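Long-range contacts in cytidylyltransferase (PDB 6OEW), which probably acts as a metal-dependent nucleotidyltransferase, passing a cytidine nucleotide on to an acceptor molecule: residues S48-N53 against M120-L125; D100-L105 against E149-S154; R130-T135 against E181-F186. One frame throughout, in Å; residues are numbered along the deposited sequence.

Contact 1: S48-N53 against M120-L125; sequences SKFQEN and MVDLFL
The ring of F50 meets V121, L125 and D122 with its outer end. At its edge, close to the ring plane, is D122 OD1, 4.1 Å from F50 CZ. The two aliphatic side chains come in obliquely: V121 CG1 is 3.4 Å from F50 CZ, and L125 CD1 touches the same carbon more loosely. The side chains of F50 and V121 run past one another in opposite senses, and F50 CE2 also reaches V121 CB. One face of the ring is covered from within its own loop by K49 CG, 3.4 Å above the plane and displaced from the ring centre. K49 chi1 of 60° sets CG between the backbone N and the carbonyl carbon, which brings it over the F50 ring.

K49 then bends at chi3 and carries its ammonium to D122. K49 NZ forms a salt bridge to D122 OD2 at 2.8 Å, using the syn lone pair of that oxygen, while the bond to OD1 is weak. Within the loop, an ST turn sets the backbone: F50 N donates to S48 OG at 2.9 Å, with an N-H...O angle of 160°. D118, one helical turn before D122, bonds S48 OG and the backbone N of K49, so the loop is held by two acids of one helix.

F50 and V121 both also rest on V11. The contact thus ties the loop between helix 37-45 and strand 54-59 to helix 114-126 over strand 11-16, on one face of the sheet, packing characteristic of one helical layer of a Rossmann-like GT-A alpha/beta sandwich.

Contact 2: D100-L105 against E149-S154; sequences DIIVRL and EIFTLS
E149 OE1 accepts two hydrogen bonds, from R104 NH1 at 2.9 Å and from a water at 2.8 Å. The same water donates to R104 O, bridging the two strands. The R104 and E149 side chains lie side by side, guanidinium and carboxylate planes only 13° apart. The salt bridge is nevertheless bent, 136° at the hydrogen: it meets OE1 on its syn side but is tilted from the guanidinium plane. R104 CG stands anti to the backbone N (chi1 -179°), and the chain runs on extended, bringing CD to 3.1 Å from E149 OE1. R104 NH2 goes to Q16, a second anchor for the buried guanidinium.

Beyond the ion pair, toward D100, the strands run antiparallel. R104 with E149 and I102 with F151 are the hydrogen-bonded pairs; V103 with I150 and I101 with T152 are the non-hydrogen-bonded ones. I102 N reaches F151 O at 2.8 Å, whereas the E149 N to R104 O bond is weak. The F151 ring lies obliquely against two neighbours, CE1 toward I102 CG2 (3.9 Å) and CE2 toward R104 CB. The ladder ends with L153 N donating to D100 O just as T152 OG1 caps helix 153-162 through the N of L155.

The side chain of R104 is about 8 Å from a bound magnesium ion and about 9 Å from that of D108, a residue seen to bind magnesium, though no ion is bound to it here, consistent with a metal-dependent nucleotide site near the C-terminal end of strand 101-106 in a GT-A fold.

Contact 3: R130-T135 against E181-F186; sequences RIEFLT and EKFKFF
F183 and K184 are both met by the carboxylate of E132, just ahead of a short parallel ladder to the outermost strand 185-187 of the mixed sheet. The F183 ring has E132 OE2 at its edge, near the ring plane, and the same oxygen accepts from K184 N at 2.8 Å. That bond is nearly straight (164°) and arrives on the anti side of OE2; the two side chains cross at about a right angle. K184, centre of an inverse gamma turn, turns its carbonyl toward both E132 N (2.9 Å) and F133 N (3.2 Å). The first donor lies in the carbonyl plane on a lone pair; the second is tilted from it. The lysine chain leads away, and its NZ binds the carbonyl of G129.

F185 pairs with F133. Both rings stand with CG anti to the backbone N (F185 chi1 178°), which sends them the same way, planes 20° apart but slid so far that they barely overlap; F185 CD1 touches F133 CD2 at 3.6 Å. F185 CZ continues to T135 CG2, and V176 of helix 174-178 packs on both phenylalanines. F186 then carries two rungs, its N donating to F133 O and its O accepting from T135 N (3.1 Å). Its side chain lies on the other face, with L134, and the ring turns back toward the start of 130-135: F186 CE2 brings its edge to R130 O, 3.2 Å away.

Contact 2 is the buried one, deep in the sheet; contact 3 builds that sheet out to its last strand and is only partly buried; contact 1 lies at the surface. Contacts 2 and 3 share the sheet directly, since I150 N and T152 N probably bond to L134 O and E132 O. Contact 1 does not enter the ladder, but its helix 114-126 covers it: F124 touches I101 and I150 of contact 2 and L134 of contact 3. The ionic chemistry follows place. R104 with E149 is buried and braced by a water, K49 with D122 lies at the protein surface, and E132 spends its carboxylate on a backbone N-H.

Contact 1: S48-N53 against M120-L125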
loop_
_atom_site.group_PDB
_atom_site.type_symbol
_atom_site.label_atom_id
_atom_site.label_comp_id
_atom_site.label_asym_id
_atom_site.label_seq_id
_atom_site.Cartn_x
_atom_site.Cartn_y
_atom_site.Cartn_z
ATOM N N SER A 48 3.588 -12.959 0.068
ATOM C CA SER A 48 2.810 -12.892 1.300
ATOM C C SER A 48 2.081 -14.205 1.538
ATOM O O SER A 48 1.612 -14.852 0.595
ATOM C CB SER A 48 1.800 -11.749 1.233
ATOM O OG SER A 48 0.888 -11.802 2.325
ATOM N N LYS A 49 1.987 -14.615 2.809
ATOM C CA LYS A 49 1.142 -15.773 3.059
ATOM C C LYS A 49 -0.325 -15.486 2.758
ATOM O O LYS A 49 -1.119 -16.427 2.700
ATOM C CB LYS A 49 1.321 -16.266 4.503
ATOM C CG LYS A 49 0.972 -15.239 5.561
ATOM C CD LYS A 49 0.801 -15.896 6.945
ATOM C CE LYS A 49 2.068 -15.824 7.784
ATOM N NZ LYS A 49 1.779 -16.064 9.228
ATOM N N PHE A 50 -0.702 -14.228 2.524
ATOM C CA PHE A 50 -2.067 -13.875 2.143
ATOM C C PHE A 50 -2.194 -13.514 0.662
ATOM O O PHE A 50 -3.133 -12.807 0.277
ATOM C CB PHE A 50 -2.576 -12.737 3.032
ATOM C CG PHE A 50 -2.448 -13.035 4.505
ATOM C CD1 PHE A 50 -3.364 -13.871 5.151
ATOM C CD2 PHE A 50 -1.395 -12.513 5.249
ATOM C CE1 PHE A 50 -3.236 -14.159 6.497
ATOM C CE2 PHE A 50 -1.264 -12.809 6.594
ATOM C CZ PHE A 50 -2.181 -13.638 7.221
ATOM N N GLN A 51 -1.299 -14.023 -0.186
ATOM C CA GLN A 51 -1.218 -13.551 -1.570
ATOM C C GLN A 51 -2.409 -13.972 -2.432
ATOM O O GLN A 51 -2.679 -13.328 -3.448
ATOM C CB GLN A 51 0.082 -14.053 -2.208
ATOM C CG GLN A 51 0.222 -15.563 -2.221
ATOM C CD GLN A 51 -0.435 -16.183 -3.435
ATOM O OE1 GLN A 51 -0.628 -15.513 -4.457
ATOM N NE2 GLN A 51 -0.797 -17.458 -3.332
ATOM N N GLU A 52 -3.123 -15.029 -2.065
ATOM C CA GLU A 52 -4.159 -15.514 -2.967
ATOM C C GLU A 52 -5.352 -14.572 -3.048
ATOM O O GLU A 52 -6.119 -14.655 -4.012
ATOM C CB GLU A 52 -4.622 -16.906 -2.550
ATOM C CG GLU A 52 -5.432 -16.907 -1.286
ATOM C CD GLU A 52 -6.069 -18.251 -1.027
ATOM O OE1 GLU A 52 -5.729 -19.216 -1.750
ATOM O OE2 GLU A 52 -6.906 -18.339 -0.103
ATOM N N ASN A 53 -5.517 -13.667 -2.079
ATOM C CA ASN A 53 -6.621 -12.708 -2.127
ATOM C C ASN A 53 -6.120 -11.290 -2.356
ATOM O O ASN A 53 -6.557 -10.356 -1.679
ATOM C CB ASN A 53 -7.457 -12.755 -0.838
ATOM C CG ASN A 53 -8.094 -14.117 -0.588
ATOM O OD1 ASN A 53 -8.571 -14.786 -1.509
ATOM N ND2 ASN A 53 -8.115 -14.529 0.681
ATOM N N MET A 120 2.080 -7.802 10.526
ATOM C CA MET A 120 1.017 -6.917 10.976
ATOM C C MET A 120 -0.320 -7.633 10.952
ATOM O O MET A 120 -1.123 -7.478 11.882
ATOM C CB MET A 120 0.975 -5.644 10.119
ATOM C CG MET A 120 2.124 -4.689 10.443
ATOM S SD MET A 120 2.112 -3.204 9.383
ATOM C CE MET A 120 0.600 -2.406 9.916
ATOM N N VAL A 121 -0.573 -8.433 9.911
ATOM C CA VAL A 121 -1.828 -9.177 9.873
ATOM C C VAL A 121 -1.869 -10.177 11.024
ATOM O O VAL A 121 -2.899 -10.338 11.684
ATOM C CB VAL A 121 -2.024 -9.884 8.519
ATOM C CG1 VAL A 121 -3.264 -10.757 8.599
ATOM C CG2 VAL A 121 -2.167 -8.870 7.337
ATOM N N ASP A 122 -0.741 -10.863 11.280
ATOM C CA ASP A 122 -0.693 -11.830 12.379
ATOM C C ASP A 122 -1.019 -11.161 13.707
ATOM O O ASP A 122 -1.791 -11.699 14.517
ATOM C CB ASP A 122 0.691 -12.493 12.440
ATOM C CG ASP A 122 0.844 -13.635 11.446
ATOM O OD1 ASP A 122 -0.155 -13.984 10.773
ATOM O OD2 ASP A 122 1.964 -14.178 11.337
ATOM N N LEU A 123 -0.448 -9.976 13.945
ATOM C CA LEU A 123 -0.762 -9.240 15.168
ATOM C C LEU A 123 -2.251 -8.906 15.246
ATOM O O LEU A 123 -2.874 -9.042 16.311
ATOM C CB LEU A 123 0.091 -7.964 15.238
ATOM C CG LEU A 123 0.032 -7.125 16.529
ATOM C CD1 LEU A 123 0.647 -7.868 17.728
ATOM C CD2 LEU A 123 0.730 -5.790 16.337
ATOM N N PHE A 124 -2.835 -8.459 14.125
ATOM C CA PHE A 124 -4.253 -8.116 14.083
ATOM C C PHE A 124 -5.106 -9.332 14.416
ATOM O O PHE A 124 -5.980 -9.280 15.298
ATOM C CB PHE A 124 -4.586 -7.543 12.681
ATOM C CG PHE A 124 -5.896 -6.811 12.585
ATOM C CD1 PHE A 124 -5.916 -5.432 12.522
ATOM C CD2 PHE A 124 -7.101 -7.497 12.531
ATOM C CE1 PHE A 124 -7.137 -4.726 12.366
ATOM C CE2 PHE A 124 -8.310 -6.812 12.419
ATOM C CZ PHE A 124 -8.317 -5.422 12.328
ATOM N N LEU A 125 -4.829 -10.461 13.759
ATOM C CA LEU A 125 -5.645 -11.658 13.967
ATOM C C LEU A 125 -5.502 -12.209 15.384
ATOM O O LEU A 125 -6.453 -12.791 15.921
ATOM C CB LEU A 125 -5.245 -12.742 12.963
ATOM C CG LEU A 125 -5.468 -12.458 11.472
ATOM C CD1 LEU A 125 -4.683 -13.442 10.619
ATOM C CD2 LEU A 125 -6.951 -12.570 11.176
#

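Contact 2: D100-L105 against E149-S154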
loop_
_atom_site.group_PDB
_atom_site.type_symbol
_atom_site.label_atom_id
_atom_site.label_comp_id
_atom_site.label_asym_id
_atom_site.label_seq_id
_atom_site.Cartn_x
_atom_site.Cartn_y
_atom_site.Cartn_z
ATOM N N ASP A 100 -13.273 -9.988 5.195
ATOM C CA ASP A 100 -13.516 -9.559 6.568
ATOM C C ASP A 100 -12.439 -8.630 7.107
ATOM O O ASP A 100 -12.752 -7.718 7.885
ATOM C CB ASP A 100 -13.590 -10.777 7.503
ATOM C CG ASP A 100 -14.656 -11.773 7.085
ATOM O OD1 ASP A 100 -15.851 -11.409 7.101
ATOM O OD2 ASP A 100 -14.288 -12.919 6.737
ATOM N N ILE A 101 -11.179 -8.856 6.738
ATOM C CA ILE A 101 -10.044 -8.056 7.198
ATOM C C ILE A 101 -9.375 -7.434 5.976
ATOM O O ILE A 101 -8.771 -8.145 5.159
ATOM C CB ILE A 101 -9.039 -8.888 8.000
ATOM C CG1 ILE A 101 -9.737 -9.607 9.157
ATOM C CG2 ILE A 101 -7.942 -7.995 8.540
ATOM C CD1 ILE A 101 -10.315 -8.680 10.183
ATOM N N ILE A 102 -9.464 -6.116 5.858
ATOM C CA ILE A 102 -8.921 -5.405 4.701
ATOM C C ILE A 102 -7.482 -4.956 4.963
ATOM O O ILE A 102 -7.221 -4.182 5.889
ATOM C CB ILE A 102 -9.802 -4.207 4.345
ATOM C CG1 ILE A 102 -11.160 -4.720 3.850
ATOM C CG2 ILE A 102 -9.085 -3.347 3.284
ATOM C CD1 ILE A 102 -12.310 -3.755 4.086
ATOM N N VAL A 103 -6.556 -5.379 4.108
ATOM C CA VAL A 103 -5.210 -4.812 4.101
ATOM C C VAL A 103 -5.187 -3.769 2.989
ATOM O O VAL A 103 -5.245 -4.101 1.798
ATOM C CB VAL A 103 -4.123 -5.873 3.911
ATOM C CG1 VAL A 103 -2.738 -5.205 3.942
ATOM C CG2 VAL A 103 -4.239 -6.955 4.981
ATOM N N ARG A 104 -5.157 -2.503 3.377
ATOM C CA ARG A 104 -5.208 -1.409 2.412
ATOM C C ARG A 104 -3.796 -0.999 2.018
ATOM O O ARG A 104 -3.009 -0.592 2.878
ATOM C CB ARG A 104 -5.946 -0.206 2.977
ATOM C CG ARG A 104 -5.982 0.886 1.897
ATOM C CD ARG A 104 -6.112 2.235 2.460
ATOM N NE ARG A 104 -6.244 3.287 1.435
ATOM C CZ ARG A 104 -6.172 4.567 1.763
ATOM N NH1 ARG A 104 -5.935 4.867 3.036
ATOM N NH2 ARG A 104 -6.341 5.526 0.851
ATOM N N LEU A 105 -3.482 -1.109 0.721
ATOM C CA LEU A 105 -2.232 -0.648 0.145
ATOM C C LEU A 105 -2.557 0.258 -1.029
ATOM O O LEU A 105 -3.645 0.185 -1.606
ATOM C CB LEU A 105 -1.346 -1.781 -0.382
ATOM C CG LEU A 105 -1.039 -2.933 0.574
ATOM C CD1 LEU A 105 -0.216 -3.994 -0.177
ATOM C CD2 LEU A 105 -0.296 -2.427 1.797
ATOM N N GLU A 149 -2.149 -0.302 6.203
ATOM C CA GLU A 149 -3.273 -0.115 7.102
ATOM C C GLU A 149 -4.126 -1.364 7.026
ATOM O O GLU A 149 -4.308 -1.930 5.945
ATOM C CB GLU A 149 -4.107 1.142 6.721
ATOM C CG GLU A 149 -3.266 2.394 6.781
ATOM C CD GLU A 149 -3.780 3.509 5.879
ATOM O OE1 GLU A 149 -4.167 3.218 4.723
ATOM O OE2 GLU A 149 -3.779 4.666 6.345
ATOM N N ILE A 150 -4.596 -1.823 8.180
ATOM C CA ILE A 150 -5.432 -3.013 8.281
ATOM C C ILE A 150 -6.658 -2.660 9.097
ATOM O O ILE A 150 -6.533 -2.144 10.213
ATOM C CB ILE A 150 -4.670 -4.182 8.937
ATOM C CG1 ILE A 150 -3.331 -4.392 8.200
ATOM C CG2 ILE A 150 -5.529 -5.418 8.880
ATOM C CD1 ILE A 150 -2.422 -5.476 8.869
ATOM N N PHE A 151 -7.842 -2.960 8.568
ATOM C CA PHE A 151 -9.042 -2.709 9.345
ATOM C C PHE A 151 -10.141 -3.682 8.955
ATOM O O PHE A 151 -10.103 -4.304 7.888
ATOM C CB PHE A 151 -9.513 -1.262 9.190
ATOM C CG PHE A 151 -9.461 -0.757 7.771
ATOM C CD1 PHE A 151 -10.513 -0.999 6.901
ATOM C CD2 PHE A 151 -8.364 -0.047 7.313
ATOM C CE1 PHE A 151 -10.472 -0.527 5.581
ATOM C CE2 PHE A 151 -8.308 0.414 6.012
ATOM C CZ PHE A 151 -9.354 0.180 5.138
ATOM N N THR A 152 -11.113 -3.822 9.857
ATOM C CA THR A 152 -12.228 -4.736 9.657
ATOM C C THR A 152 -13.216 -4.151 8.659
ATOM O O THR A 152 -13.306 -2.935 8.474
ATOM C CB THR A 152 -12.969 -5.032 10.969
ATOM O OG1 THR A 152 -13.567 -3.836 11.487
ATOM C CG2 THR A 152 -12.022 -5.629 12.022
ATOM N N LEU A 153 -13.959 -5.039 8.009
ATOM C CA LEU A 153 -15.080 -4.585 7.203
ATOM C C LEU A 153 -16.042 -3.768 8.050
ATOM O O LEU A 153 -16.606 -2.771 7.583
ATOM C CB LEU A 153 -15.789 -5.786 6.579
ATOM C CG LEU A 153 -17.094 -5.502 5.838
ATOM C CD1 LEU A 153 -16.825 -4.805 4.536
ATOM C CD2 LEU A 153 -17.813 -6.823 5.630
ATOM N N SER A 154 -16.234 -4.168 9.313
ATOM C CA SER A 154 -17.153 -3.437 10.182
ATOM C C SER A 154 -16.705 -1.992 10.384
ATOM O O SER A 154 -17.530 -1.070 10.354
ATOM C CB SER A 154 -17.296 -4.168 11.521
ATOM O OG SER A 154 -18.183 -5.257 11.356
HETATM O O HOH W 1 -2.128 2.027 3.270
#

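Contact 3: R130-T135 against E181-F186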
loop_
_atom_site.group_PDB
_atom_site.type_symbol
_atom_site.label_atom_id
_atom_site.label_comp_id
_atom_site.label_asym_id
_atom_site.label_seq_id
_atom_site.Cartn_x
_atom_site.Cartn_y
_atom_site.Cartn_z
ATOM N N ARG A 130 -10.067 -6.948 19.973
ATOM C CA ARG A 130 -9.434 -5.845 20.673
ATOM C C ARG A 130 -8.854 -4.816 19.730
ATOM O O ARG A 130 -8.429 -3.755 20.192
ATOM C CB ARG A 130 -8.287 -6.324 21.581
ATOM C CG ARG A 130 -8.472 -7.614 22.234
ATOM C CD ARG A 130 -7.298 -7.865 23.170
ATOM N NE ARG A 130 -7.551 -9.073 23.906
ATOM C CZ ARG A 130 -6.931 -10.222 23.685
ATOM N NH1 ARG A 130 -7.259 -11.276 24.405
ATOM N NH2 ARG A 130 -5.969 -10.298 22.764
ATOM N N ILE A 131 -8.766 -5.122 18.438
ATOM C CA ILE A 131 -8.221 -4.205 17.438
ATOM C C ILE A 131 -9.170 -4.177 16.254
ATOM O O ILE A 131 -9.592 -5.228 15.763
ATOM C CB ILE A 131 -6.813 -4.606 16.949
ATOM C CG1 ILE A 131 -5.828 -4.730 18.111
ATOM C CG2 ILE A 131 -6.308 -3.598 15.889
ATOM C CD1 ILE A 131 -4.411 -5.083 17.694
ATOM N N GLU A 132 -9.511 -2.983 15.797
ATOM C CA GLU A 132 -10.245 -2.875 14.552
ATOM C C GLU A 132 -9.470 -2.099 13.500
ATOM O O GLU A 132 -9.850 -2.144 12.322
ATOM C CB GLU A 132 -11.614 -2.226 14.783
ATOM C CG GLU A 132 -11.565 -0.865 15.416
ATOM C CD GLU A 132 -12.950 -0.379 15.830
ATOM O OE1 GLU A 132 -13.960 -0.948 15.349
ATOM O OE2 GLU A 132 -13.032 0.573 16.632
ATOM N N PHE A 133 -8.380 -1.439 13.887
ATOM C CA PHE A 133 -7.579 -0.643 12.960
ATOM C C PHE A 133 -6.120 -0.696 13.392
ATOM O O PHE A 133 -5.780 -0.276 14.505
ATOM C CB PHE A 133 -8.092 0.791 12.957
ATOM C CG PHE A 133 -7.528 1.645 11.855
ATOM C CD1 PHE A 133 -8.286 1.916 10.738
ATOM C CD2 PHE A 133 -6.264 2.203 11.965
ATOM C CE1 PHE A 133 -7.789 2.730 9.711
ATOM C CE2 PHE A 133 -5.753 3.021 10.951
ATOM C CZ PHE A 133 -6.502 3.272 9.826
ATOM N N LEU A 134 -5.259 -1.203 12.515
ATOM C CA LEU A 134 -3.820 -1.272 12.758
ATOM C C LEU A 134 -3.120 -0.542 11.613
ATOM O O LEU A 134 -3.391 -0.830 10.442
ATOM C CB LEU A 134 -3.340 -2.725 12.851
ATOM C CG LEU A 134 -1.836 -2.958 13.082
ATOM C CD1 LEU A 134 -1.378 -2.362 14.410
ATOM C CD2 LEU A 134 -1.408 -4.410 12.959
ATOM N N THR A 135 -2.227 0.394 11.947
ATOM C CA THR A 135 -1.464 1.125 10.929
ATOM C C THR A 135 0.001 1.184 11.330
ATOM O O THR A 135 0.343 1.119 12.513
ATOM C CB THR A 135 -2.021 2.567 10.714
ATOM O OG1 THR A 135 -1.219 3.281 9.754
ATOM C CG2 THR A 135 -2.037 3.361 12.009
ATOM N N GLU A 181 -9.216 7.930 19.744
ATOM C CA GLU A 181 -9.813 7.438 20.981
ATOM C C GLU A 181 -11.234 6.928 20.777
ATOM O O GLU A 181 -11.815 6.374 21.713
ATOM C CB GLU A 181 -9.774 8.527 22.063
ATOM C CG GLU A 181 -10.811 9.640 21.923
ATOM C CD GLU A 181 -10.553 10.567 20.737
ATOM O OE1 GLU A 181 -9.412 10.601 20.230
ATOM O OE2 GLU A 181 -11.500 11.260 20.312
ATOM N N LYS A 182 -11.788 7.063 19.570
ATOM C CA LYS A 182 -13.099 6.519 19.241
ATOM C C LYS A 182 -13.043 5.100 18.676
ATOM O O LYS A 182 -14.096 4.480 18.491
ATOM C CB LYS A 182 -13.808 7.440 18.238
ATOM C CG LYS A 182 -14.109 8.835 18.794
ATOM C CD LYS A 182 -14.930 9.690 17.821
ATOM C CE LYS A 182 -15.259 11.046 18.422
ATOM N NZ LYS A 182 -16.161 10.909 19.593
ATOM N N PHE A 183 -11.859 4.565 18.404
ATOM C CA PHE A 183 -11.723 3.269 17.755
ATOM C C PHE A 183 -10.724 2.396 18.504
ATOM O O PHE A 183 -9.917 2.880 19.301
ATOM C CB PHE A 183 -11.267 3.421 16.306
ATOM C CG PHE A 183 -12.172 4.268 15.477
ATOM C CD1 PHE A 183 -13.261 3.710 14.835
ATOM C CD2 PHE A 183 -11.931 5.630 15.329
ATOM C CE1 PHE A 183 -14.103 4.497 14.059
ATOM C CE2 PHE A 183 -12.772 6.417 14.555
ATOM C CZ PHE A 183 -13.856 5.851 13.926
ATOM N N LYS A 184 -10.787 1.093 18.235
ATOM C CA LYS A 184 -9.795 0.161 18.775
ATOM C C LYS A 184 -8.573 0.255 17.857
ATOM O O LYS A 184 -8.304 -0.593 17.001
ATOM C CB LYS A 184 -10.392 -1.239 18.901
ATOM C CG LYS A 184 -11.643 -1.234 19.790
ATOM C CD LYS A 184 -12.226 -2.611 20.014
ATOM C CE LYS A 184 -13.351 -2.572 21.046
ATOM N NZ LYS A 184 -13.840 -3.939 21.326
ATOM N N PHE A 185 -7.804 1.323 18.086
ATOM C CA PHE A 185 -6.743 1.824 17.220
ATOM C C PHE A 185 -5.384 1.414 17.771
ATOM O O PHE A 185 -5.139 1.555 18.972
ATOM C CB PHE A 185 -6.842 3.355 17.154
ATOM C CG PHE A 185 -5.772 4.023 16.314
ATOM C CD1 PHE A 185 -5.929 4.152 14.939
ATOM C CD2 PHE A 185 -4.642 4.570 16.912
ATOM C CE1 PHE A 185 -4.957 4.784 14.166
ATOM C CE2 PHE A 185 -3.660 5.206 16.152
ATOM C CZ PHE A 185 -3.819 5.316 14.773
ATOM N N PHE A 186 -4.503 0.918 16.899
ATOM C CA PHE A 186 -3.170 0.499 17.312
ATOM C C PHE A 186 -2.168 0.762 16.209
ATOM O O PHE A 186 -2.517 0.786 15.028
ATOM C CB PHE A 186 -3.150 -0.972 17.706
ATOM C CG PHE A 186 -3.887 -1.209 18.951
ATOM C CD1 PHE A 186 -3.290 -0.936 20.165
ATOM C CD2 PHE A 186 -5.224 -1.572 18.918
ATOM C CE1 PHE A 186 -3.994 -1.099 21.332
ATOM C CE2 PHE A 186 -5.934 -1.749 20.085
ATOM C CZ PHE A 186 -5.323 -1.505 21.290
#